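Local coordinates for hypoxanthine phosphoribosyltransferase (Bacillus anthracis, PDB 3O7M), which catalyses the transfer of a phosphoribosyl group from phosphoribosyl pyrophosphate to hypoxanthine or guanine, the salvage step that yields IMP or GMP, at the interface of chains A and B and the interface of chains A and C. Numbering follows the deposited sequence. Chains: chain A/B/C, Hypoxanthine phosphoribosyltransferase.

Contact 1: the interface of chains A and B. Residues chain A 87-88, 90-93, 120; chain B 72, 75, 81, 112.
The imidazole of A:His120 takes the methylenes of B:Lys81 over one face, with CD 4.0 Å from the ring centroid, a CH-pi contact, while its rim meets the phenol oxygen of B:Tyr72 and a water, both in the ring plane. B:Phe112 lies beyond, its ring rim turned to CD2 of the same imidazole and one of its faces laid against CA of B:Lys81. The B:Tyr72 ring has the carbonyl of A:Ile88 at its edge; its hydroxyl OH donates to A:Ile88 O at 2.6 Å, meeting the carbonyl at a C=O...donor angle of 147°. A bend at chi3 (72°) in B:Lys81 turns the amine off the imidazole face toward the polar groups of chain A. There NZ donates to the A:Thr93 hydroxyl OG1 at 3.0 Å and hydrogen-bonds the A:Asn91 amide oxygen OD1 at 2.8 Å. The neighbouring B:Gln75 amide is poorly ordered and modelled with like atoms facing those of A:Asn91, which leaves its bond to NZ doubtful. Within chain A, A:Thr93 OG1 donates to A:His120 O, and the A:Thr93 backbone N bonds A:Asn91 OD1, which helps hold this acceptor toward the lysine. The patch is part of the two-fold A-B interface, which may contribute to the assembly. One water joins the chains: it lies 2.8 Å from B:Lys81 NZ and 2.8 Å from A:His120 ND1, and also bonds A:Val90 O and A:Ile92 N.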
loop_
_atom_site.group_PDB
_atom_site.type_symbol
_atom_site.label_atom_id
_atom_site.label_comp_id
_atom_site.label_asym_id
_atom_site.label_seq_id
_atom_site.Cartn_x
_atom_site.Cartn_y
_atom_site.Cartn_z
ATOM N N ASP A 87 -4.768 4.607 1.001
ATOM C CA ASP A 87 -5.754 5.598 0.594
ATOM C C ASP A 87 -7.124 4.998 0.873
ATOM O O ASP A 87 -7.249 3.819 1.182
ATOM C CB ASP A 87 -5.584 5.887 -0.907
ATOM C CG ASP A 87 -6.155 7.226 -1.340
ATOM O OD1 ASP A 87 -6.838 7.917 -0.540
ATOM O OD2 ASP A 87 -5.892 7.600 -2.507
ATOM N N ILE A 88 -8.154 5.817 0.801
ATOM C CA ILE A 88 -9.498 5.321 0.997
ATOM C C ILE A 88 -10.042 4.551 -0.192
ATOM O O ILE A 88 -9.657 4.816 -1.343
ATOM C CB ILE A 88 -10.482 6.459 1.351
ATOM C CG1 ILE A 88 -10.594 7.490 0.216
ATOM C CG2 ILE A 88 -10.069 7.061 2.725
ATOM C CD1 ILE A 88 -11.727 8.582 0.391
ATOM N N VAL A 90 -13.663 4.051 -0.263
ATOM C CA VAL A 90 -14.994 4.543 -0.477
ATOM C C VAL A 90 -15.067 5.838 -1.275
ATOM O O VAL A 90 -14.103 6.611 -1.404
ATOM C CB VAL A 90 -15.777 4.749 0.855
ATOM C CG1 VAL A 90 -15.897 3.405 1.615
ATOM C CG2 VAL A 90 -15.147 5.823 1.692
ATOM N N ASN A 91 -16.251 6.060 -1.818
ATOM C CA ASN A 91 -16.517 7.272 -2.573
ATOM C C ASN A 91 -16.952 8.397 -1.639
ATOM O O ASN A 91 -17.953 8.259 -0.954
ATOM C CB ASN A 91 -17.627 6.984 -3.572
ATOM C CG ASN A 91 -18.094 8.223 -4.282
ATOM O OD1 ASN A 91 -17.307 9.115 -4.592
ATOM N ND2 ASN A 91 -19.379 8.279 -4.554
ATOM N N ILE A 92 -16.226 9.516 -1.619
ATOM C CA ILE A 92 -16.634 10.683 -0.837
ATOM C C ILE A 92 -17.034 11.869 -1.714
ATOM O O ILE A 92 -17.312 12.949 -1.213
ATOM C CB ILE A 92 -15.567 11.148 0.198
ATOM C CG1 ILE A 92 -14.294 11.616 -0.504
ATOM C CG2 ILE A 92 -15.266 10.021 1.208
ATOM C CD1 ILE A 92 -13.210 12.181 0.423
ATOM N N THR A 93 -17.077 11.666 -3.025
ATOM C CA THR A 93 -17.468 12.732 -3.934
ATOM C C THR A 93 -18.939 13.099 -3.697
ATOM O O THR A 93 -19.809 12.253 -3.792
ATOM C CB THR A 93 -17.206 12.331 -5.406
ATOM O OG1 THR A 93 -15.851 11.896 -5.513
ATOM C CG2 THR A 93 -17.472 13.521 -6.377
ATOM N N HIS A 120 -11.042 14.877 -3.896
ATOM C CA HIS A 120 -12.169 13.979 -4.181
ATOM C C HIS A 120 -13.523 14.744 -4.304
ATOM O O HIS A 120 -14.571 14.138 -4.555
ATOM C CB HIS A 120 -12.248 12.936 -3.061
ATOM C CG HIS A 120 -11.175 11.890 -3.124
ATOM N ND1 HIS A 120 -11.449 10.541 -3.027
ATOM C CD2 HIS A 120 -9.835 11.987 -3.320
ATOM C CE1 HIS A 120 -10.324 9.853 -3.151
ATOM N NE2 HIS A 120 -9.332 10.705 -3.344
ATOM N N TYR B 72 -11.461 4.123 -9.354
ATOM C CA TYR B 72 -12.584 3.898 -8.459
ATOM C C TYR B 72 -13.780 3.342 -9.252
ATOM O O TYR B 72 -14.870 3.178 -8.722
ATOM C CB TYR B 72 -12.981 5.189 -7.736
ATOM C CG TYR B 72 -12.090 5.543 -6.566
ATOM C CD1 TYR B 72 -12.234 4.898 -5.334
ATOM C CD2 TYR B 72 -11.142 6.539 -6.670
ATOM C CE1 TYR B 72 -11.426 5.235 -4.235
ATOM C CE2 TYR B 72 -10.314 6.870 -5.586
ATOM C CZ TYR B 72 -10.472 6.224 -4.367
ATOM O OH TYR B 72 -9.635 6.564 -3.304
ATOM N N GLN B 75 -16.724 6.498 -11.851
ATOM C CA GLN B 75 -16.282 7.863 -11.595
ATOM C C GLN B 75 -14.939 8.214 -12.225
ATOM O O GLN B 75 -14.827 9.262 -12.862
ATOM C CB GLN B 75 -16.235 8.163 -10.099
ATOM C CG GLN B 75 -17.594 8.322 -9.493
ATOM C CD GLN B 75 -17.521 8.923 -8.121
ATOM O OE1 GLN B 75 -16.436 9.227 -7.629
ATOM N NE2 GLN B 75 -18.662 9.105 -7.498
ATOM N N LYS B 81 -10.639 10.702 -10.854
ATOM C CA LYS B 81 -10.387 10.378 -9.450
ATOM C C LYS B 81 -9.820 8.945 -9.385
ATOM O O LYS B 81 -10.482 7.997 -9.832
ATOM C CB LYS B 81 -11.684 10.465 -8.635
ATOM C CG LYS B 81 -11.439 10.300 -7.143
ATOM C CD LYS B 81 -12.709 10.329 -6.352
ATOM C CE LYS B 81 -13.537 9.072 -6.527
ATOM N NZ LYS B 81 -14.759 9.113 -5.690
ATOM N N PHE B 112 -5.219 14.421 -12.125
ATOM C CA PHE B 112 -5.460 14.206 -10.708
ATOM C C PHE B 112 -4.108 14.015 -10.049
ATOM O O PHE B 112 -3.798 14.652 -9.038
ATOM C CB PHE B 112 -6.354 12.972 -10.516
ATOM C CG PHE B 112 -6.718 12.683 -9.079
ATOM C CD1 PHE B 112 -7.859 13.234 -8.505
ATOM C CD2 PHE B 112 -5.938 11.838 -8.314
ATOM C CE1 PHE B 112 -8.196 12.950 -7.198
ATOM C CE2 PHE B 112 -6.275 11.556 -7.009
ATOM C CZ PHE B 112 -7.411 12.108 -6.454
HETATM O O HOH W 1 -13.763 8.986 -3.058
#

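Contact 2: the interface of chains A and C. Residues chain A 55-56, 58-60, 62, 64; chain C 164-168.
Residues 164-168 of chain C run as a loop against the start of strand 62-71 and the end of helix 48-55 of chain A, with positive phi at C:Glu164 (75°) and C:Tyr166. C:Asn168 carries the direct polar contact: its amide ND2 donates to A:Ile58 O at 3.0 Å, with the acceptor in the amide plane and an angle of 159° at the hydrogen. CG of this asparagine stands between the backbone N and the carbonyl carbon (chi1 58°), which turns the amide toward A:Ile58 O and lays it against A:Val62, whose CB is 3.8 Å from C:Asn168 CG. Next to it, the aliphatic part of C:Arg167 passes A:Ile64, whose CD1 is 3.9 Å from the arginine CB. The guanidinium turns back to its own chain, NH2 forming a salt bridge with C:Glu164 OE1, while NE meets a bridging water within bonding distance of N and O of A:Ile64 and O and OE1 of C:Glu164. Another water links A:Val62 O to C:Glu164 O and C:Arg167 N. A third lies 2.6 Å from C:Asn168 O, within bonding distance of A:Ile55 O, A:Ile58 O and A:Lys59 NZ. The site thus fits a chain C loop over the turn through which chain A passes from helix 48-55 into strand 62-71.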
loop_
_atom_site.group_PDB
_atom_site.type_symbol
_atom_site.label_atom_id
_atom_site.label_comp_id
_atom_site.label_asym_id
_atom_site.label_seq_id
_atom_site.Cartn_x
_atom_site.Cartn_y
_atom_site.Cartn_z
ATOM N N ILE A 55 -19.018 6.123 16.298
ATOM C CA ILE A 55 -20.015 5.722 15.312
ATOM C C ILE A 55 -21.211 4.969 15.889
ATOM O O ILE A 55 -22.321 5.009 15.323
ATOM C CB ILE A 55 -19.435 4.945 14.110
ATOM C CG1 ILE A 55 -18.915 3.582 14.537
ATOM C CG2 ILE A 55 -18.380 5.798 13.409
ATOM C CD1 ILE A 55 -18.458 2.720 13.324
ATOM N N ARG A 56 -21.013 4.319 17.011
ATOM C CA ARG A 56 -22.083 3.609 17.660
ATOM C C ARG A 56 -23.068 4.557 18.352
ATOM O O ARG A 56 -24.101 4.102 18.878
ATOM C CB ARG A 56 -21.511 2.552 18.604
ATOM C CG ARG A 56 -20.987 1.349 17.817
ATOM C CD ARG A 56 -20.532 0.262 18.767
ATOM N NE ARG A 56 -19.232 0.611 19.327
ATOM C CZ ARG A 56 -18.552 -0.165 20.149
ATOM N NH1 ARG A 56 -19.057 -1.338 20.536
ATOM N NH2 ARG A 56 -17.350 0.208 20.549
ATOM N N ILE A 58 -23.846 7.495 16.564
ATOM C CA ILE A 58 -24.329 8.268 15.432
ATOM C C ILE A 58 -25.345 7.388 14.704
ATOM O O ILE A 58 -24.988 6.305 14.200
ATOM C CB ILE A 58 -23.186 8.619 14.486
ATOM C CG1 ILE A 58 -22.230 9.594 15.168
ATOM C CG2 ILE A 58 -23.769 9.266 13.180
ATOM C CD1 ILE A 58 -20.909 9.816 14.313
ATOM N N LYS A 59 -26.586 7.827 14.659
ATOM C CA LYS A 59 -27.637 7.045 14.031
ATOM C C LYS A 59 -27.867 7.299 12.566
ATOM O O LYS A 59 -28.607 6.537 11.928
ATOM C CB LYS A 59 -28.938 7.179 14.804
ATOM C CG LYS A 59 -28.757 6.845 16.303
ATOM C CD LYS A 59 -28.003 5.558 16.581
ATOM C CE LYS A 59 -27.609 5.372 18.098
ATOM N NZ LYS A 59 -26.860 4.084 18.394
ATOM N N ASN A 60 -27.249 8.347 12.019
ATOM C CA ASN A 60 -27.329 8.585 10.587
ATOM C C ASN A 60 -26.786 7.370 9.858
ATOM O O ASN A 60 -26.056 6.561 10.482
ATOM C CB ASN A 60 -26.429 9.760 10.157
ATOM C CG ASN A 60 -26.813 11.063 10.827
ATOM O OD1 ASN A 60 -26.909 11.123 12.051
ATOM N ND2 ASN A 60 -27.005 12.121 10.029
ATOM N N VAL A 62 -24.239 5.786 8.061
ATOM C CA VAL A 62 -22.807 6.050 8.170
ATOM C C VAL A 62 -22.019 5.030 7.338
ATOM O O VAL A 62 -22.357 3.830 7.303
ATOM C CB VAL A 62 -22.342 5.961 9.664
ATOM C CG1 VAL A 62 -20.842 5.819 9.773
ATOM C CG2 VAL A 62 -22.849 7.157 10.479
ATOM N N ILE A 64 -17.922 3.914 6.806
ATOM C CA ILE A 64 -16.626 4.077 7.486
ATOM C C ILE A 64 -15.491 3.624 6.600
ATOM O O ILE A 64 -15.642 2.662 5.841
ATOM C CB ILE A 64 -16.542 3.150 8.735
ATOM C CG1 ILE A 64 -17.690 3.392 9.661
ATOM C CG2 ILE A 64 -15.197 3.357 9.507
ATOM C CD1 ILE A 64 -17.651 2.511 10.874
ATOM N N GLU C 164 -21.084 -1.574 2.549
ATOM C CA GLU C 164 -20.545 -0.441 3.311
ATOM C C GLU C 164 -21.479 0.172 4.360
ATOM O O GLU C 164 -21.045 1.043 5.132
ATOM C CB GLU C 164 -19.969 0.649 2.411
ATOM C CG GLU C 164 -18.770 0.189 1.562
ATOM C CD GLU C 164 -17.573 -0.301 2.359
ATOM O OE1 GLU C 164 -17.326 0.139 3.516
ATOM O OE2 GLU C 164 -16.835 -1.144 1.801
ATOM N N LYS C 165 -22.713 -0.319 4.415
ATOM C CA LYS C 165 -23.727 0.184 5.335
ATOM C C LYS C 165 -23.846 -0.651 6.605
ATOM O O LYS C 165 -23.446 -1.815 6.644
ATOM C CB LYS C 165 -25.083 0.192 4.631
ATOM C CG LYS C 165 -26.174 0.985 5.340
ATOM C CD LYS C 165 -27.402 1.063 4.459
ATOM C CE LYS C 165 -28.529 1.865 5.052
ATOM N NZ LYS C 165 -29.674 1.841 4.070
ATOM N N TYR C 166 -24.367 -0.005 7.647
ATOM C CA TYR C 166 -24.673 -0.605 8.929
ATOM C C TYR C 166 -23.564 -0.959 9.899
ATOM O O TYR C 166 -23.837 -1.593 10.917
ATOM C CB TYR C 166 -25.627 -1.805 8.782
ATOM C CG TYR C 166 -26.942 -1.463 8.162
ATOM C CD1 TYR C 166 -27.268 -1.906 6.888
ATOM C CD2 TYR C 166 -27.863 -0.678 8.843
ATOM C CE1 TYR C 166 -28.491 -1.599 6.316
ATOM C CE2 TYR C 166 -29.084 -0.376 8.285
ATOM C CZ TYR C 166 -29.394 -0.846 7.040
ATOM O OH TYR C 166 -30.603 -0.517 6.494
ATOM N N ARG C 167 -22.339 -0.549 9.618
ATOM C CA ARG C 167 -21.250 -0.873 10.534
ATOM C C ARG C 167 -21.401 -0.174 11.859
ATOM O O ARG C 167 -20.846 -0.637 12.874
ATOM C CB ARG C 167 -19.894 -0.479 9.948
ATOM C CG ARG C 167 -19.451 -1.158 8.683
ATOM C CD ARG C 167 -18.028 -0.639 8.382
ATOM N NE ARG C 167 -17.515 -0.994 7.064
ATOM C CZ ARG C 167 -16.959 -2.158 6.718
ATOM N NH1 ARG C 167 -16.824 -3.186 7.552
ATOM N NH2 ARG C 167 -16.514 -2.291 5.499
ATOM N N ASN C 168 -22.187 0.906 11.881
ATOM C CA ASN C 168 -22.417 1.700 13.079
ATOM C C ASN C 168 -23.483 1.189 14.064
ATOM O O ASN C 168 -23.633 1.771 15.155
ATOM C CB ASN C 168 -22.736 3.163 12.711
ATOM C CG ASN C 168 -23.941 3.280 11.813
ATOM O OD1 ASN C 168 -24.107 2.453 10.926
ATOM N ND2 ASN C 168 -24.804 4.272 12.046
HETATM O O HOH W 2 -21.380 1.423 7.742
HETATM O O HOH W 3 -18.466 1.291 5.606
HETATM O O HOH W 4 -25.106 3.833 15.812
#

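Contact 3: the interface of chains A and C. Residues chain A 64-66; chain C 44-45, 48, 164.
OD1 of A:Asp65 is gripped from opposite faces of its carboxylate plane, by C:Lys45 NZ across the interface at 3.0 Å, a salt bridge, and by the backbone N of A:Phe66 at 2.7 Å. CG of A:Asp65 is anti to its backbone N (chi1 -157°), which brings the carboxylate round to the following amide and to the lysine tip. C:Lys45 follows a cis peptide bond, in a loop that in this family typically belongs to the pyrophosphate site. It runs out straight from CG, antiparallel to the A:Phe66 side chain, laying CB 3.9 Å from A:Phe66 CE1. The A:Phe66 ring has C:Leu44 CD2 over the rim of one face and drives its CZ into the face of C:Phe48, 3.6 Å above the plane and over the ring centre. The two rings are edge-to-face, their planes 83° apart. C:Phe48 also meets A:Ile64 tip to tip, its CZ lying 3.5 Å from the isoleucine CD1. A water relays C:Lys45 NZ to A:Ile64 O and C:Glu164 OE1; the nearby amine may moderate the like charges of C:Glu164 OE1 and A:Asp65 OD2, 6.2 Å apart. This aromatic cluster with its charged bridge joins strand 62-71 to the partner's residues 44-48 and probably helps hold the A-C pair together.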
loop_
_atom_site.group_PDB
_atom_site.type_symbol
_atom_site.label_atom_id
_atom_site.label_comp_id
_atom_site.label_asym_id
_atom_site.label_seq_id
_atom_site.Cartn_x
_atom_site.Cartn_y
_atom_site.Cartn_z
ATOM N N ILE A 64 -17.922 3.914 6.806
ATOM C CA ILE A 64 -16.626 4.077 7.486
ATOM C C ILE A 64 -15.491 3.624 6.600
ATOM O O ILE A 64 -15.642 2.662 5.841
ATOM C CB ILE A 64 -16.542 3.150 8.735
ATOM C CG1 ILE A 64 -17.690 3.392 9.661
ATOM C CG2 ILE A 64 -15.197 3.357 9.507
ATOM C CD1 ILE A 64 -17.651 2.511 10.874
ATOM N N ASP A 65 -14.370 4.333 6.637
ATOM C CA ASP A 65 -13.191 3.884 5.943
ATOM C C ASP A 65 -12.010 4.387 6.744
ATOM O O ASP A 65 -12.163 5.119 7.763
ATOM C CB ASP A 65 -13.176 4.346 4.466
ATOM C CG ASP A 65 -12.297 3.460 3.562
ATOM O OD1 ASP A 65 -11.541 2.596 4.053
ATOM O OD2 ASP A 65 -12.345 3.656 2.332
ATOM N N PHE A 66 -10.834 3.931 6.336
ATOM C CA PHE A 66 -9.592 4.258 6.997
ATOM C C PHE A 66 -8.552 4.859 6.049
ATOM O O PHE A 66 -8.522 4.571 4.856
ATOM C CB PHE A 66 -9.008 3.002 7.603
ATOM C CG PHE A 66 -9.912 2.357 8.615
ATOM C CD1 PHE A 66 -10.847 1.411 8.224
ATOM C CD2 PHE A 66 -9.884 2.774 9.930
ATOM C CE1 PHE A 66 -11.712 0.843 9.171
ATOM C CE2 PHE A 66 -10.729 2.220 10.869
ATOM C CZ PHE A 66 -11.647 1.255 10.476
ATOM N N LEU C 44 -8.582 -5.833 8.984
ATOM C CA LEU C 44 -9.477 -4.750 8.596
ATOM C C LEU C 44 -10.488 -5.253 7.563
ATOM O O LEU C 44 -10.200 -6.230 6.847
ATOM C CB LEU C 44 -8.657 -3.595 8.014
ATOM C CG LEU C 44 -7.902 -2.734 9.019
ATOM C CD1 LEU C 44 -6.936 -1.784 8.263
ATOM C CD2 LEU C 44 -8.896 -1.952 9.909
ATOM N N LYS C 45 -11.650 -4.609 7.428
ATOM C CA LYS C 45 -12.050 -3.424 8.194
ATOM C C LYS C 45 -12.992 -3.745 9.336
ATOM O O LYS C 45 -12.902 -3.140 10.391
ATOM C CB LYS C 45 -12.786 -2.423 7.281
ATOM C CG LYS C 45 -11.962 -1.956 6.123
ATOM C CD LYS C 45 -12.732 -1.106 5.127
ATOM C CE LYS C 45 -11.844 -0.811 3.912
ATOM N NZ LYS C 45 -12.492 -0.021 2.830
ATOM N N PHE C 48 -12.582 -3.921 13.511
ATOM C CA PHE C 48 -12.066 -2.846 14.366
ATOM C C PHE C 48 -12.918 -2.533 15.592
ATOM O O PHE C 48 -12.373 -2.157 16.615
ATOM C CB PHE C 48 -11.760 -1.557 13.591
ATOM C CG PHE C 48 -12.959 -0.638 13.375
ATOM C CD1 PHE C 48 -13.096 0.539 14.109
ATOM C CD2 PHE C 48 -13.930 -0.939 12.431
ATOM C CE1 PHE C 48 -14.171 1.418 13.850
ATOM C CE2 PHE C 48 -14.999 -0.072 12.188
ATOM C CZ PHE C 48 -15.122 1.087 12.914
ATOM N N GLU C 164 -21.084 -1.574 2.549
ATOM C CA GLU C 164 -20.545 -0.441 3.311
ATOM C C GLU C 164 -21.479 0.172 4.360
ATOM O O GLU C 164 -21.045 1.043 5.132
ATOM C CB GLU C 164 -19.969 0.649 2.411
ATOM C CG GLU C 164 -18.770 0.189 1.562
ATOM C CD GLU C 164 -17.573 -0.301 2.359
ATOM O OE1 GLU C 164 -17.326 0.139 3.516
ATOM O OE2 GLU C 164 -16.835 -1.144 1.801
HETATM O O HOH W 5 -18.466 1.291 5.606
HETATM O O HOH W 6 -14.858 0.841 4.069
#

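Contacts 2 and 3 are neighbouring parts of the two-fold A-C interface, their C-alpha centres about 10 Å apart, and they share A:Ile64 and C:Glu164. Strand 62-71 of chain A runs through both, and helix 48-55 serves each from a different chain, its end in contact 2 and its start in contact 3. Contact 1 belongs to a separate two-fold interface with chain B, about 19 Å from contact 2 and 15 Å from contact 3. Chain A thus meets two partners through different surfaces, an arrangement consistent with the four-chain deposited assembly, although the structure alone does not establish the oligomer in solution.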